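Local coordinates for plasmid pRiA4b Orf3-like domain-containing protein (Methanosarcina mazei, PDB 2I1S), which is of unknown function but belongs to the family of plasmid pRiA4b ORF-3-like proteins, at residues 18-29 / 129-140; 149-157 / 168-178. One frame throughout, in Å; residues are numbered along the deposited sequence.

Contact 1: residues 18-29 / 129-140; sequences ITPQIWRRIQVP and YPICTAGKRAAV
R137 reaches across from the end of strand 131-136 to the loop that leads into strand 22-29, and shows how an arginine can extend a sheet contact beyond its last strand pair. Its CB rests on I22 CG1 (3.8 Å), and CG and CD run past the carbonyl of Q21, with CD 3.4 Å from Q21 O. A bend at chi3 (72°) then brings NH1 to P20 O at 2.8 Å, a bond tilted out of the guanidinium plane. The same nitrogen donates to a water held by T19 O, while NH2 forms a salt bridge with E179. The backbone oxygen of R137 is gripped in turn by R24, whose NH1 (3.0 Å) and NH2 meet it end-on. R24 NH2 also bonds W23 O, which takes K136 N on the opposite face of its carbonyl plane.

Between the strands the antiparallel ladder has a beta bulge: T133 and A134 together face R25. W23 lies flat across the partner strand, with G135 CA 3.8 Å from the centroid of its six-membered ring and R25 NH2 over the other face. G135, with no side chain, lets the two backbones lie close, its CA 3.9 Å from R24 CA. At the far end, Q27 OE1 meets the edge of the Y129 ring at CE1 (3.3 Å).

Strand 131-136 is the outermost strand of the mixed sheet within this chain, and strand 22-29 lies between it and strand 7-15. Helix 34-44 packs on I26 and accepts R24 NE at V44 O; on the other face R25 pairs with E118.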
loop_
_atom_site.group_PDB
_atom_site.type_symbol
_atom_site.label_atom_id
_atom_site.label_comp_id
_atom_site.label_asym_id
_atom_site.label_seq_id
_atom_site.Cartn_x
_atom_site.Cartn_y
_atom_site.Cartn_z
ATOM N N ILE A 18 -6.203 8.716 -7.039
ATOM C CA ILE A 18 -7.521 9.017 -6.442
ATOM C C ILE A 18 -7.343 10.274 -5.563
ATOM O O ILE A 18 -6.380 10.355 -4.776
ATOM C CB ILE A 18 -8.074 7.797 -5.629
ATOM C CG1 ILE A 18 -8.754 6.803 -6.566
ATOM C CG2 ILE A 18 -9.107 8.207 -4.547
ATOM C CD1 ILE A 18 -8.457 5.416 -6.166
ATOM N N THR A 19 -8.235 11.259 -5.743
ATOM C CA THR A 19 -8.273 12.420 -4.863
ATOM C C THR A 19 -9.713 12.587 -4.314
ATOM O O THR A 19 -10.691 12.236 -5.001
ATOM C CB THR A 19 -7.748 13.732 -5.516
ATOM O OG1 THR A 19 -8.547 14.025 -6.647
ATOM C CG2 THR A 19 -6.319 13.611 -5.970
ATOM N N PRO A 20 -9.849 13.041 -3.052
ATOM C CA PRO A 20 -8.790 13.189 -2.059
ATOM C C PRO A 20 -7.928 11.927 -1.882
ATOM O O PRO A 20 -8.377 10.801 -2.167
ATOM C CB PRO A 20 -9.574 13.487 -0.774
ATOM C CG PRO A 20 -10.812 14.108 -1.207
ATOM C CD PRO A 20 -11.156 13.512 -2.537
ATOM N N GLN A 21 -6.723 12.112 -1.366
ATOM C CA GLN A 21 -5.752 11.041 -1.176
ATOM C C GLN A 21 -6.117 9.949 -0.139
ATOM O O GLN A 21 -6.569 10.227 0.947
ATOM C CB GLN A 21 -4.388 11.657 -0.886
ATOM C CG GLN A 21 -3.278 10.670 -0.758
ATOM C CD GLN A 21 -1.968 11.338 -0.494
ATOM O OE1 GLN A 21 -1.740 11.891 0.578
ATOM N NE2 GLN A 21 -1.093 11.311 -1.475
ATOM N N ILE A 22 -5.984 8.690 -0.535
ATOM C CA ILE A 22 -6.133 7.571 0.382
ATOM C C ILE A 22 -4.704 7.215 0.813
ATOM O O ILE A 22 -3.859 6.953 -0.050
ATOM C CB ILE A 22 -6.792 6.341 -0.308
ATOM C CG1 ILE A 22 -8.166 6.666 -0.956
ATOM C CG2 ILE A 22 -6.870 5.167 0.642
ATOM C CD1 ILE A 22 -8.664 5.551 -1.880
ATOM N N TRP A 23 -4.420 7.259 2.121
ATOM C CA TRP A 23 -3.057 6.989 2.617
ATOM C C TRP A 23 -3.075 6.361 3.989
ATOM O O TRP A 23 -4.083 6.434 4.700
ATOM C CB TRP A 23 -2.163 8.245 2.634
ATOM C CG TRP A 23 -2.675 9.358 3.570
ATOM C CD1 TRP A 23 -3.528 10.365 3.228
ATOM C CD2 TRP A 23 -2.417 9.509 4.975
ATOM N NE1 TRP A 23 -3.796 11.139 4.301
ATOM C CE2 TRP A 23 -3.148 10.638 5.403
ATOM C CE3 TRP A 23 -1.668 8.776 5.928
ATOM C CZ2 TRP A 23 -3.140 11.095 6.746
ATOM C CZ3 TRP A 23 -1.646 9.231 7.252
ATOM C CH2 TRP A 23 -2.364 10.417 7.645
ATOM N N ARG A 24 -1.942 5.734 4.323
ATOM C CA ARG A 24 -1.648 5.127 5.639
ATOM C C ARG A 24 -0.219 5.434 6.030
ATOM O O ARG A 24 0.681 5.537 5.172
ATOM C CB ARG A 24 -1.787 3.603 5.602
ATOM C CG ARG A 24 -2.929 3.126 4.787
ATOM C CD ARG A 24 -4.163 3.335 5.578
ATOM N NE ARG A 24 -5.354 2.635 5.071
ATOM C CZ ARG A 24 -6.396 3.260 4.557
ATOM N NH1 ARG A 24 -7.452 2.580 4.244
ATOM N NH2 ARG A 24 -6.376 4.574 4.365
ATOM N N ARG A 25 0.016 5.604 7.313
ATOM C CA ARG A 25 1.403 5.727 7.776
ATOM C C ARG A 25 1.705 4.505 8.636
ATOM O O ARG A 25 0.920 4.148 9.492
ATOM C CB ARG A 25 1.649 7.085 8.503
ATOM C CG ARG A 25 2.481 8.042 7.677
ATOM C CD ARG A 25 2.743 9.410 8.341
ATOM N NE ARG A 25 1.727 10.284 7.808
ATOM C CZ ARG A 25 1.882 11.246 6.913
ATOM N NH1 ARG A 25 3.060 11.609 6.469
ATOM N NH2 ARG A 25 0.811 11.875 6.493
ATOM N N ILE A 26 2.788 3.812 8.338
ATOM C CA ILE A 26 3.169 2.626 9.108
ATOM C C ILE A 26 4.639 2.704 9.500
ATOM O O ILE A 26 5.432 3.365 8.810
ATOM C CB ILE A 26 2.909 1.281 8.334
ATOM C CG1 ILE A 26 3.844 1.139 7.112
ATOM C CG2 ILE A 26 1.402 1.091 8.028
ATOM C CD1 ILE A 26 3.794 -0.257 6.379
ATOM N N GLN A 27 5.014 2.028 10.589
ATOM C CA GLN A 27 6.446 1.878 10.903
ATOM C C GLN A 27 6.867 0.403 10.800
ATOM O O GLN A 27 6.218 -0.489 11.365
ATOM C CB GLN A 27 6.764 2.461 12.263
ATOM C CG GLN A 27 6.363 3.935 12.428
ATOM C CD GLN A 27 6.559 4.416 13.844
ATOM O OE1 GLN A 27 7.318 3.805 14.597
ATOM N NE2 GLN A 27 5.890 5.518 14.225
ATOM N N VAL A 28 7.943 0.135 10.073
ATOM C CA VAL A 28 8.376 -1.260 9.894
ATOM C C VAL A 28 9.808 -1.517 10.421
ATOM O O VAL A 28 10.620 -0.605 10.412
ATOM C CB VAL A 28 8.228 -1.730 8.400
ATOM C CG1 VAL A 28 6.776 -1.751 7.999
ATOM C CG2 VAL A 28 9.021 -0.845 7.460
ATOM N N PRO A 29 10.103 -2.756 10.898
ATOM C CA PRO A 29 11.487 -3.076 11.226
ATOM C C PRO A 29 12.409 -2.796 10.047
ATOM O O PRO A 29 12.050 -3.089 8.881
ATOM C CB PRO A 29 11.447 -4.592 11.527
ATOM C CG PRO A 29 10.056 -4.831 12.029
ATOM C CD PRO A 29 9.200 -3.892 11.196
ATOM N N TYR A 129 6.272 -4.044 16.305
ATOM C CA TYR A 129 6.253 -3.582 14.916
ATOM C C TYR A 129 5.918 -4.742 13.971
ATOM O O TYR A 129 6.213 -5.894 14.292
ATOM C CB TYR A 129 7.584 -2.942 14.549
ATOM C CG TYR A 129 7.914 -1.716 15.355
ATOM C CD1 TYR A 129 7.563 -0.439 14.892
ATOM C CD2 TYR A 129 8.624 -1.811 16.558
ATOM C CE1 TYR A 129 7.887 0.724 15.621
ATOM C CE2 TYR A 129 8.957 -0.660 17.300
ATOM C CZ TYR A 129 8.582 0.602 16.822
ATOM O OH TYR A 129 8.888 1.741 17.540
ATOM N N PRO A 130 5.278 -4.455 12.813
ATOM C CA PRO A 130 4.859 -3.157 12.295
ATOM C C PRO A 130 3.663 -2.553 13.019
ATOM O O PRO A 130 2.896 -3.265 13.685
ATOM C CB PRO A 130 4.524 -3.444 10.826
ATOM C CG PRO A 130 4.470 -4.871 10.679
ATOM C CD PRO A 130 4.914 -5.561 11.909
ATOM N N ILE A 131 3.539 -1.236 12.920
ATOM C CA ILE A 131 2.366 -0.534 13.428
ATOM C C ILE A 131 1.778 0.420 12.402
ATOM O O ILE A 131 2.483 0.886 11.508
ATOM C CB ILE A 131 2.640 0.256 14.769
ATOM C CG1 ILE A 131 3.712 1.330 14.610
ATOM C CG2 ILE A 131 2.932 -0.678 15.929
ATOM C CD1 ILE A 131 3.745 2.265 15.829
ATOM N N CYS A 132 0.493 0.723 12.533
ATOM C CA CYS A 132 -0.120 1.756 11.698
ATOM C C CYS A 132 -0.467 2.910 12.596
ATOM O O CYS A 132 -1.241 2.763 13.539
ATOM C CB CYS A 132 -1.367 1.222 10.979
ATOM S SG CYS A 132 -2.215 2.418 9.915
ATOM N N THR A 133 0.128 4.062 12.335
ATOM C CA THR A 133 -0.074 5.182 13.219
ATOM C C THR A 133 -1.225 6.120 12.824
ATOM O O THR A 133 -1.761 6.814 13.694
ATOM C CB THR A 133 1.216 6.014 13.398
ATOM O OG1 THR A 133 1.620 6.587 12.138
ATOM C CG2 THR A 133 2.347 5.165 14.021
ATOM N N ALA A 134 -1.576 6.152 11.530
ATOM C CA ALA A 134 -2.512 7.118 10.952
ATOM C C ALA A 134 -2.897 6.738 9.513
ATOM O O ALA A 134 -2.200 5.979 8.818
ATOM C CB ALA A 134 -1.886 8.551 10.980
ATOM N N GLY A 135 -4.018 7.266 9.050
ATOM C CA GLY A 135 -4.459 7.020 7.668
ATOM C C GLY A 135 -5.652 7.887 7.338
ATOM O O GLY A 135 -6.253 8.461 8.222
ATOM N N LYS A 136 -5.983 8.007 6.062
ATOM C CA LYS A 136 -7.198 8.712 5.688
ATOM C C LYS A 136 -7.861 7.900 4.570
ATOM O O LYS A 136 -7.164 7.439 3.675
ATOM C CB LYS A 136 -6.869 10.104 5.175
ATOM C CG LYS A 136 -7.835 11.182 5.553
ATOM C CD LYS A 136 -7.721 11.574 6.993
ATOM C CE LYS A 136 -8.855 12.491 7.386
ATOM N NZ LYS A 136 -8.523 14.000 7.384
ATOM N N ARG A 137 -9.188 7.749 4.673
ATOM C CA ARG A 137 -10.104 7.237 3.656
ATOM C C ARG A 137 -10.141 5.720 3.641
ATOM O O ARG A 137 -9.177 5.068 4.044
ATOM C CB ARG A 137 -9.814 7.793 2.265
ATOM C CG ARG A 137 -9.706 9.313 2.225
ATOM C CD ARG A 137 -9.944 9.826 0.859
ATOM N NE ARG A 137 -11.334 9.719 0.464
ATOM C CZ ARG A 137 -11.759 9.676 -0.798
ATOM N NH1 ARG A 137 -10.879 9.702 -1.796
ATOM N NH2 ARG A 137 -13.075 9.620 -1.061
ATOM N N ALA A 138 -11.259 5.161 3.200
ATOM C CA ALA A 138 -11.333 3.727 2.918
ATOM C C ALA A 138 -10.400 3.330 1.767
ATOM O O ALA A 138 -10.325 4.003 0.741
ATOM C CB ALA A 138 -12.780 3.325 2.599
ATOM N N ALA A 139 -9.679 2.240 1.949
ATOM C CA ALA A 139 -8.944 1.599 0.874
ATOM C C ALA A 139 -9.860 1.169 -0.291
ATOM O O ALA A 139 -11.054 0.885 -0.113
ATOM C CB ALA A 139 -8.198 0.422 1.431
ATOM N N VAL A 140 -9.315 1.156 -1.504
ATOM C CA VAL A 140 -10.132 0.733 -2.654
ATOM C C VAL A 140 -10.431 -0.763 -2.473
ATOM O O VAL A 140 -9.531 -1.532 -2.109
ATOM C CB VAL A 140 -9.405 1.001 -4.017
ATOM C CG1 VAL A 140 -9.161 2.515 -4.227
ATOM C CG2 VAL A 140 -8.070 0.204 -4.133
HETATM O O HOH W 1 -12.519 10.191 -4.507
#

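Contact 2: residues 149-157 / 168-178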
loop_
_atom_site.group_PDB
_atom_site.type_symbol
_atom_site.label_atom_id
_atom_site.label_comp_id
_atom_site.label_asym_id
_atom_site.label_seq_id
_atom_site.Cartn_x
_atom_site.Cartn_y
_atom_site.Cartn_z
ATOM N N GLY A 149 -12.577 2.875 -12.262
ATOM C CA GLY A 149 -13.725 2.123 -11.764
ATOM C C GLY A 149 -14.218 2.540 -10.382
ATOM O O GLY A 149 -15.409 2.707 -10.165
ATOM N N TYR A 150 -13.292 2.690 -9.437
ATOM C CA TYR A 150 -13.635 3.122 -8.089
ATOM C C TYR A 150 -14.222 4.552 -8.042
ATOM O O TYR A 150 -15.259 4.778 -7.432
ATOM C CB TYR A 150 -12.433 2.957 -7.142
ATOM C CG TYR A 150 -12.743 3.297 -5.689
ATOM C CD1 TYR A 150 -13.697 2.555 -4.973
ATOM C CD2 TYR A 150 -12.113 4.369 -5.049
ATOM C CE1 TYR A 150 -14.000 2.851 -3.665
ATOM C CE2 TYR A 150 -12.396 4.682 -3.700
ATOM C CZ TYR A 150 -13.345 3.911 -3.028
ATOM O OH TYR A 150 -13.668 4.170 -1.739
ATOM N N GLU A 151 -13.584 5.515 -8.699
ATOM C CA GLU A 151 -14.147 6.866 -8.725
ATOM C C GLU A 151 -15.543 6.913 -9.377
ATOM O O GLU A 151 -16.402 7.651 -8.906
ATOM C CB GLU A 151 -13.188 7.876 -9.358
ATOM C CG GLU A 151 -11.996 8.236 -8.469
ATOM C CD GLU A 151 -12.250 9.379 -7.453
ATOM O OE1 GLU A 151 -13.396 9.532 -6.955
ATOM O OE2 GLU A 151 -11.276 10.142 -7.154
ATOM N N GLU A 152 -15.773 6.143 -10.439
ATOM C CA GLU A 152 -17.108 6.067 -11.052
ATOM C C GLU A 152 -18.170 5.590 -10.055
ATOM O O GLU A 152 -19.218 6.206 -9.936
ATOM C CB GLU A 152 -17.128 5.144 -12.272
ATOM C CG GLU A 152 -16.430 5.681 -13.505
ATOM C CD GLU A 152 -16.303 4.609 -14.610
ATOM O OE1 GLU A 152 -16.914 3.508 -14.447
ATOM O OE2 GLU A 152 -15.597 4.867 -15.634
ATOM N N MET A 153 -17.913 4.493 -9.348
ATOM C CA MET A 153 -18.772 4.075 -8.230
ATOM C C MET A 153 -19.048 5.207 -7.201
ATOM O O MET A 153 -20.188 5.427 -6.847
ATOM C CB MET A 153 -18.173 2.862 -7.534
ATOM C CG MET A 153 -18.387 1.559 -8.341
ATOM S SD MET A 153 -17.996 -0.008 -7.552
ATOM C CE MET A 153 -16.382 0.258 -6.953
ATOM N N LEU A 154 -18.015 5.928 -6.751
ATOM C CA LEU A 154 -18.194 7.027 -5.784
ATOM C C LEU A 154 -19.035 8.167 -6.312
ATOM O O LEU A 154 -19.738 8.803 -5.540
ATOM C CB LEU A 154 -16.854 7.577 -5.265
ATOM C CG LEU A 154 -15.940 6.610 -4.500
ATOM C CD1 LEU A 154 -14.788 7.369 -3.912
ATOM C CD2 LEU A 154 -16.725 5.852 -3.419
ATOM N N GLU A 155 -18.946 8.422 -7.621
ATOM C CA GLU A 155 -19.749 9.448 -8.304
ATOM C C GLU A 155 -21.226 9.052 -8.308
ATOM O O GLU A 155 -22.091 9.861 -7.935
ATOM C CB GLU A 155 -19.244 9.707 -9.738
ATOM C CG GLU A 155 -17.996 10.554 -9.820
ATOM C CD GLU A 155 -18.198 11.974 -9.263
ATOM O OE1 GLU A 155 -18.925 12.793 -9.883
ATOM O OE2 GLU A 155 -17.610 12.282 -8.204
ATOM N N VAL A 156 -21.498 7.823 -8.736
ATOM C CA VAL A 156 -22.809 7.180 -8.553
ATOM C C VAL A 156 -23.360 7.339 -7.129
ATOM O O VAL A 156 -24.532 7.681 -6.952
ATOM C CB VAL A 156 -22.774 5.661 -8.919
ATOM C CG1 VAL A 156 -23.990 4.939 -8.371
ATOM C CG2 VAL A 156 -22.669 5.453 -10.426
ATOM N N LEU A 157 -22.522 7.121 -6.116
ATOM C CA LEU A 157 -22.993 7.141 -4.727
ATOM C C LEU A 157 -23.609 8.484 -4.296
ATOM O O LEU A 157 -24.501 8.527 -3.432
ATOM C CB LEU A 157 -21.894 6.662 -3.757
ATOM C CG LEU A 157 -21.767 5.139 -3.594
ATOM C CD1 LEU A 157 -20.731 4.733 -2.519
ATOM C CD2 LEU A 157 -23.137 4.461 -3.327
ATOM N N THR A 168 -24.683 -0.175 -7.424
ATOM C CA THR A 168 -23.404 0.263 -6.865
ATOM C C THR A 168 -23.388 -0.034 -5.367
ATOM O O THR A 168 -22.416 -0.548 -4.869
ATOM C CB THR A 168 -23.200 1.768 -7.136
ATOM O OG1 THR A 168 -23.378 2.008 -8.533
ATOM C CG2 THR A 168 -21.804 2.287 -6.655
ATOM N N VAL A 169 -24.491 0.266 -4.676
ATOM C CA VAL A 169 -24.675 -0.059 -3.251
ATOM C C VAL A 169 -24.519 -1.551 -3.003
ATOM O O VAL A 169 -23.855 -1.934 -2.032
ATOM C CB VAL A 169 -26.043 0.456 -2.690
ATOM C CG1 VAL A 169 -26.300 -0.039 -1.260
ATOM C CG2 VAL A 169 -26.076 1.989 -2.725
ATOM N N LEU A 170 -25.116 -2.368 -3.880
ATOM C CA LEU A 170 -25.043 -3.818 -3.774
ATOM C C LEU A 170 -23.588 -4.285 -3.927
ATOM O O LEU A 170 -23.114 -5.140 -3.169
ATOM C CB LEU A 170 -25.983 -4.503 -4.782
ATOM C CG LEU A 170 -26.254 -6.012 -4.582
ATOM C CD1 LEU A 170 -27.043 -6.347 -3.305
ATOM C CD2 LEU A 170 -26.952 -6.638 -5.800
ATOM N N TRP A 171 -22.894 -3.651 -4.877
ATOM C CA TRP A 171 -21.512 -3.953 -5.241
ATOM C C TRP A 171 -20.567 -3.679 -4.046
ATOM O O TRP A 171 -19.772 -4.544 -3.673
ATOM C CB TRP A 171 -21.084 -3.125 -6.488
ATOM C CG TRP A 171 -19.921 -3.700 -7.244
ATOM C CD1 TRP A 171 -19.962 -4.284 -8.483
ATOM C CD2 TRP A 171 -18.531 -3.732 -6.836
ATOM N NE1 TRP A 171 -18.701 -4.684 -8.868
ATOM C CE2 TRP A 171 -17.804 -4.360 -7.881
ATOM C CE3 TRP A 171 -17.826 -3.261 -5.713
ATOM C CZ2 TRP A 171 -16.400 -4.567 -7.813
ATOM C CZ3 TRP A 171 -16.431 -3.477 -5.639
ATOM C CH2 TRP A 171 -15.741 -4.135 -6.679
ATOM N N LEU A 172 -20.689 -2.486 -3.458
ATOM C CA LEU A 172 -19.806 -2.027 -2.387
ATOM C C LEU A 172 -20.296 -2.433 -1.013
ATOM O O LEU A 172 -19.520 -2.436 -0.069
ATOM C CB LEU A 172 -19.614 -0.489 -2.465
ATOM C CG LEU A 172 -18.796 0.103 -3.627
ATOM C CD1 LEU A 172 -19.006 1.598 -3.725
ATOM C CD2 LEU A 172 -17.316 -0.204 -3.457
ATOM N N GLY A 173 -21.577 -2.782 -0.916
ATOM C CA GLY A 173 -22.193 -3.175 0.355
ATOM C C GLY A 173 -22.892 -2.033 1.081
ATOM O O GLY A 173 -22.523 -0.850 0.937
ATOM N N ASP A 174 -23.879 -2.392 1.893
ATOM C CA ASP A 174 -24.693 -1.423 2.639
ATOM C C ASP A 174 -23.879 -0.467 3.467
ATOM O O ASP A 174 -24.140 0.730 3.465
ATOM C CB ASP A 174 -25.658 -2.147 3.596
ATOM C CG ASP A 174 -27.040 -2.273 3.031
ATOM O OD1 ASP A 174 -27.347 -1.531 2.064
ATOM O OD2 ASP A 174 -27.817 -3.113 3.550
ATOM N N ASP A 175 -22.929 -1.035 4.203
ATOM C CA ASP A 175 -22.176 -0.340 5.239
ATOM C C ASP A 175 -20.956 0.412 4.714
ATOM O O ASP A 175 -20.251 1.058 5.479
ATOM C CB ASP A 175 -21.755 -1.327 6.345
ATOM C CG ASP A 175 -21.251 -2.689 5.790
ATOM O OD1 ASP A 175 -20.410 -3.346 6.474
ATOM O OD2 ASP A 175 -21.711 -3.119 4.692
ATOM N N PHE A 176 -20.710 0.343 3.411
ATOM C CA PHE A 176 -19.519 0.968 2.872
ATOM C C PHE A 176 -19.554 2.486 3.061
ATOM O O PHE A 176 -20.561 3.139 2.789
ATOM C CB PHE A 176 -19.288 0.563 1.406
ATOM C CG PHE A 176 -18.026 1.134 0.815
ATOM C CD1 PHE A 176 -16.791 0.501 1.033
ATOM C CD2 PHE A 176 -18.064 2.332 0.064
ATOM C CE1 PHE A 176 -15.608 1.042 0.514
ATOM C CE2 PHE A 176 -16.897 2.869 -0.466
ATOM C CZ PHE A 176 -15.656 2.204 -0.243
ATOM N N ASP A 177 -18.447 3.022 3.567
ATOM C CA ASP A 177 -18.250 4.471 3.817
ATOM C C ASP A 177 -16.870 4.826 3.225
ATOM O O ASP A 177 -15.847 4.381 3.751
ATOM C CB ASP A 177 -18.331 4.755 5.325
ATOM C CG ASP A 177 -18.049 6.208 5.691
ATOM O OD1 ASP A 177 -17.745 7.063 4.824
ATOM O OD2 ASP A 177 -18.113 6.500 6.895
ATOM N N PRO A 178 -16.842 5.534 2.075
ATOM C CA PRO A 178 -15.558 5.902 1.450
ATOM C C PRO A 178 -14.573 6.664 2.353
ATOM O O PRO A 178 -13.371 6.611 2.081
ATOM C CB PRO A 178 -15.962 6.747 0.224
ATOM C CG PRO A 178 -17.415 7.079 0.426
ATOM C CD PRO A 178 -17.992 5.979 1.272
HETATM O O HOH W 2 -12.166 5.698 -0.331
#
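M153 lays its sulfur over a face of the W171 indole, SD standing 3.7 Å from CE3 and toward the rim of the ring, a Met-aromatic contact at the partly exposed side of a helix pair. The bend at its last torsion (chi3 -51°) keeps the methyl over the same ring and carries it to L172, where M153 CE touches CD2 at 3.6 Å. L172 touches both helix 146-157 and the returning loop. Its CD2 lies over the centre of the F176 ring, and its other branch, CD1, meets L157 CD1 at 3.8 Å. With only the CB of an alanine in place of L172, the M153 methyl is likely to lose its second support, and a gap would probably open between L157 and the face of F176.

Farther back along the helix, T168 turns CG2 against M153 CB (3.8 Å), while its hydroxyl is used within its own helix, bonded to E164 O. The chain then reverses: G173, with positive phi, ends the helix and starts a type I beta turn that brings F176 back toward helix 146-157. Y150 and F176 approach from opposite directions and meet at their edges, Y150 OH lying 3.2 Å from F176 CZ. That hydroxyl donates to a water at 2.6 Å, and the water passes a bond on to P178 O at 2.8 Å. Beside it, L154 CD2 packs against P178 CB.

The two helix segments cross at a signed angle of -127°, their axes 10.4 Å apart at closest approach, and M153, L157, T168 and L172 meet between them. The loop before helix 146-157 borders both parts of the pair: S144 touches M153 and W171, while Y150 packs on V140 and P141.

How the contacts relate
Contact 1 lies nearer the middle of the molecule, its centre about 8 Å from that of the chain, against about 20 Å for contact 2; both are only partly buried. The first is a sheet pairing, held by a ladder of backbone bonds and by arginines that satisfy carbonyl oxygens. The second joins helices mainly through apolar and aromatic side chains, with a single water relaying its polar link. The two meet directly: A138 N lies 2.8 Å from P178 O, a probable hydrogen bond, and V140 CG1 packs on Y150 CD2. Strand 131-136 and helix 146-157 are successive elements: the chain leaves the sheet edge and, after a loop, enters the helix.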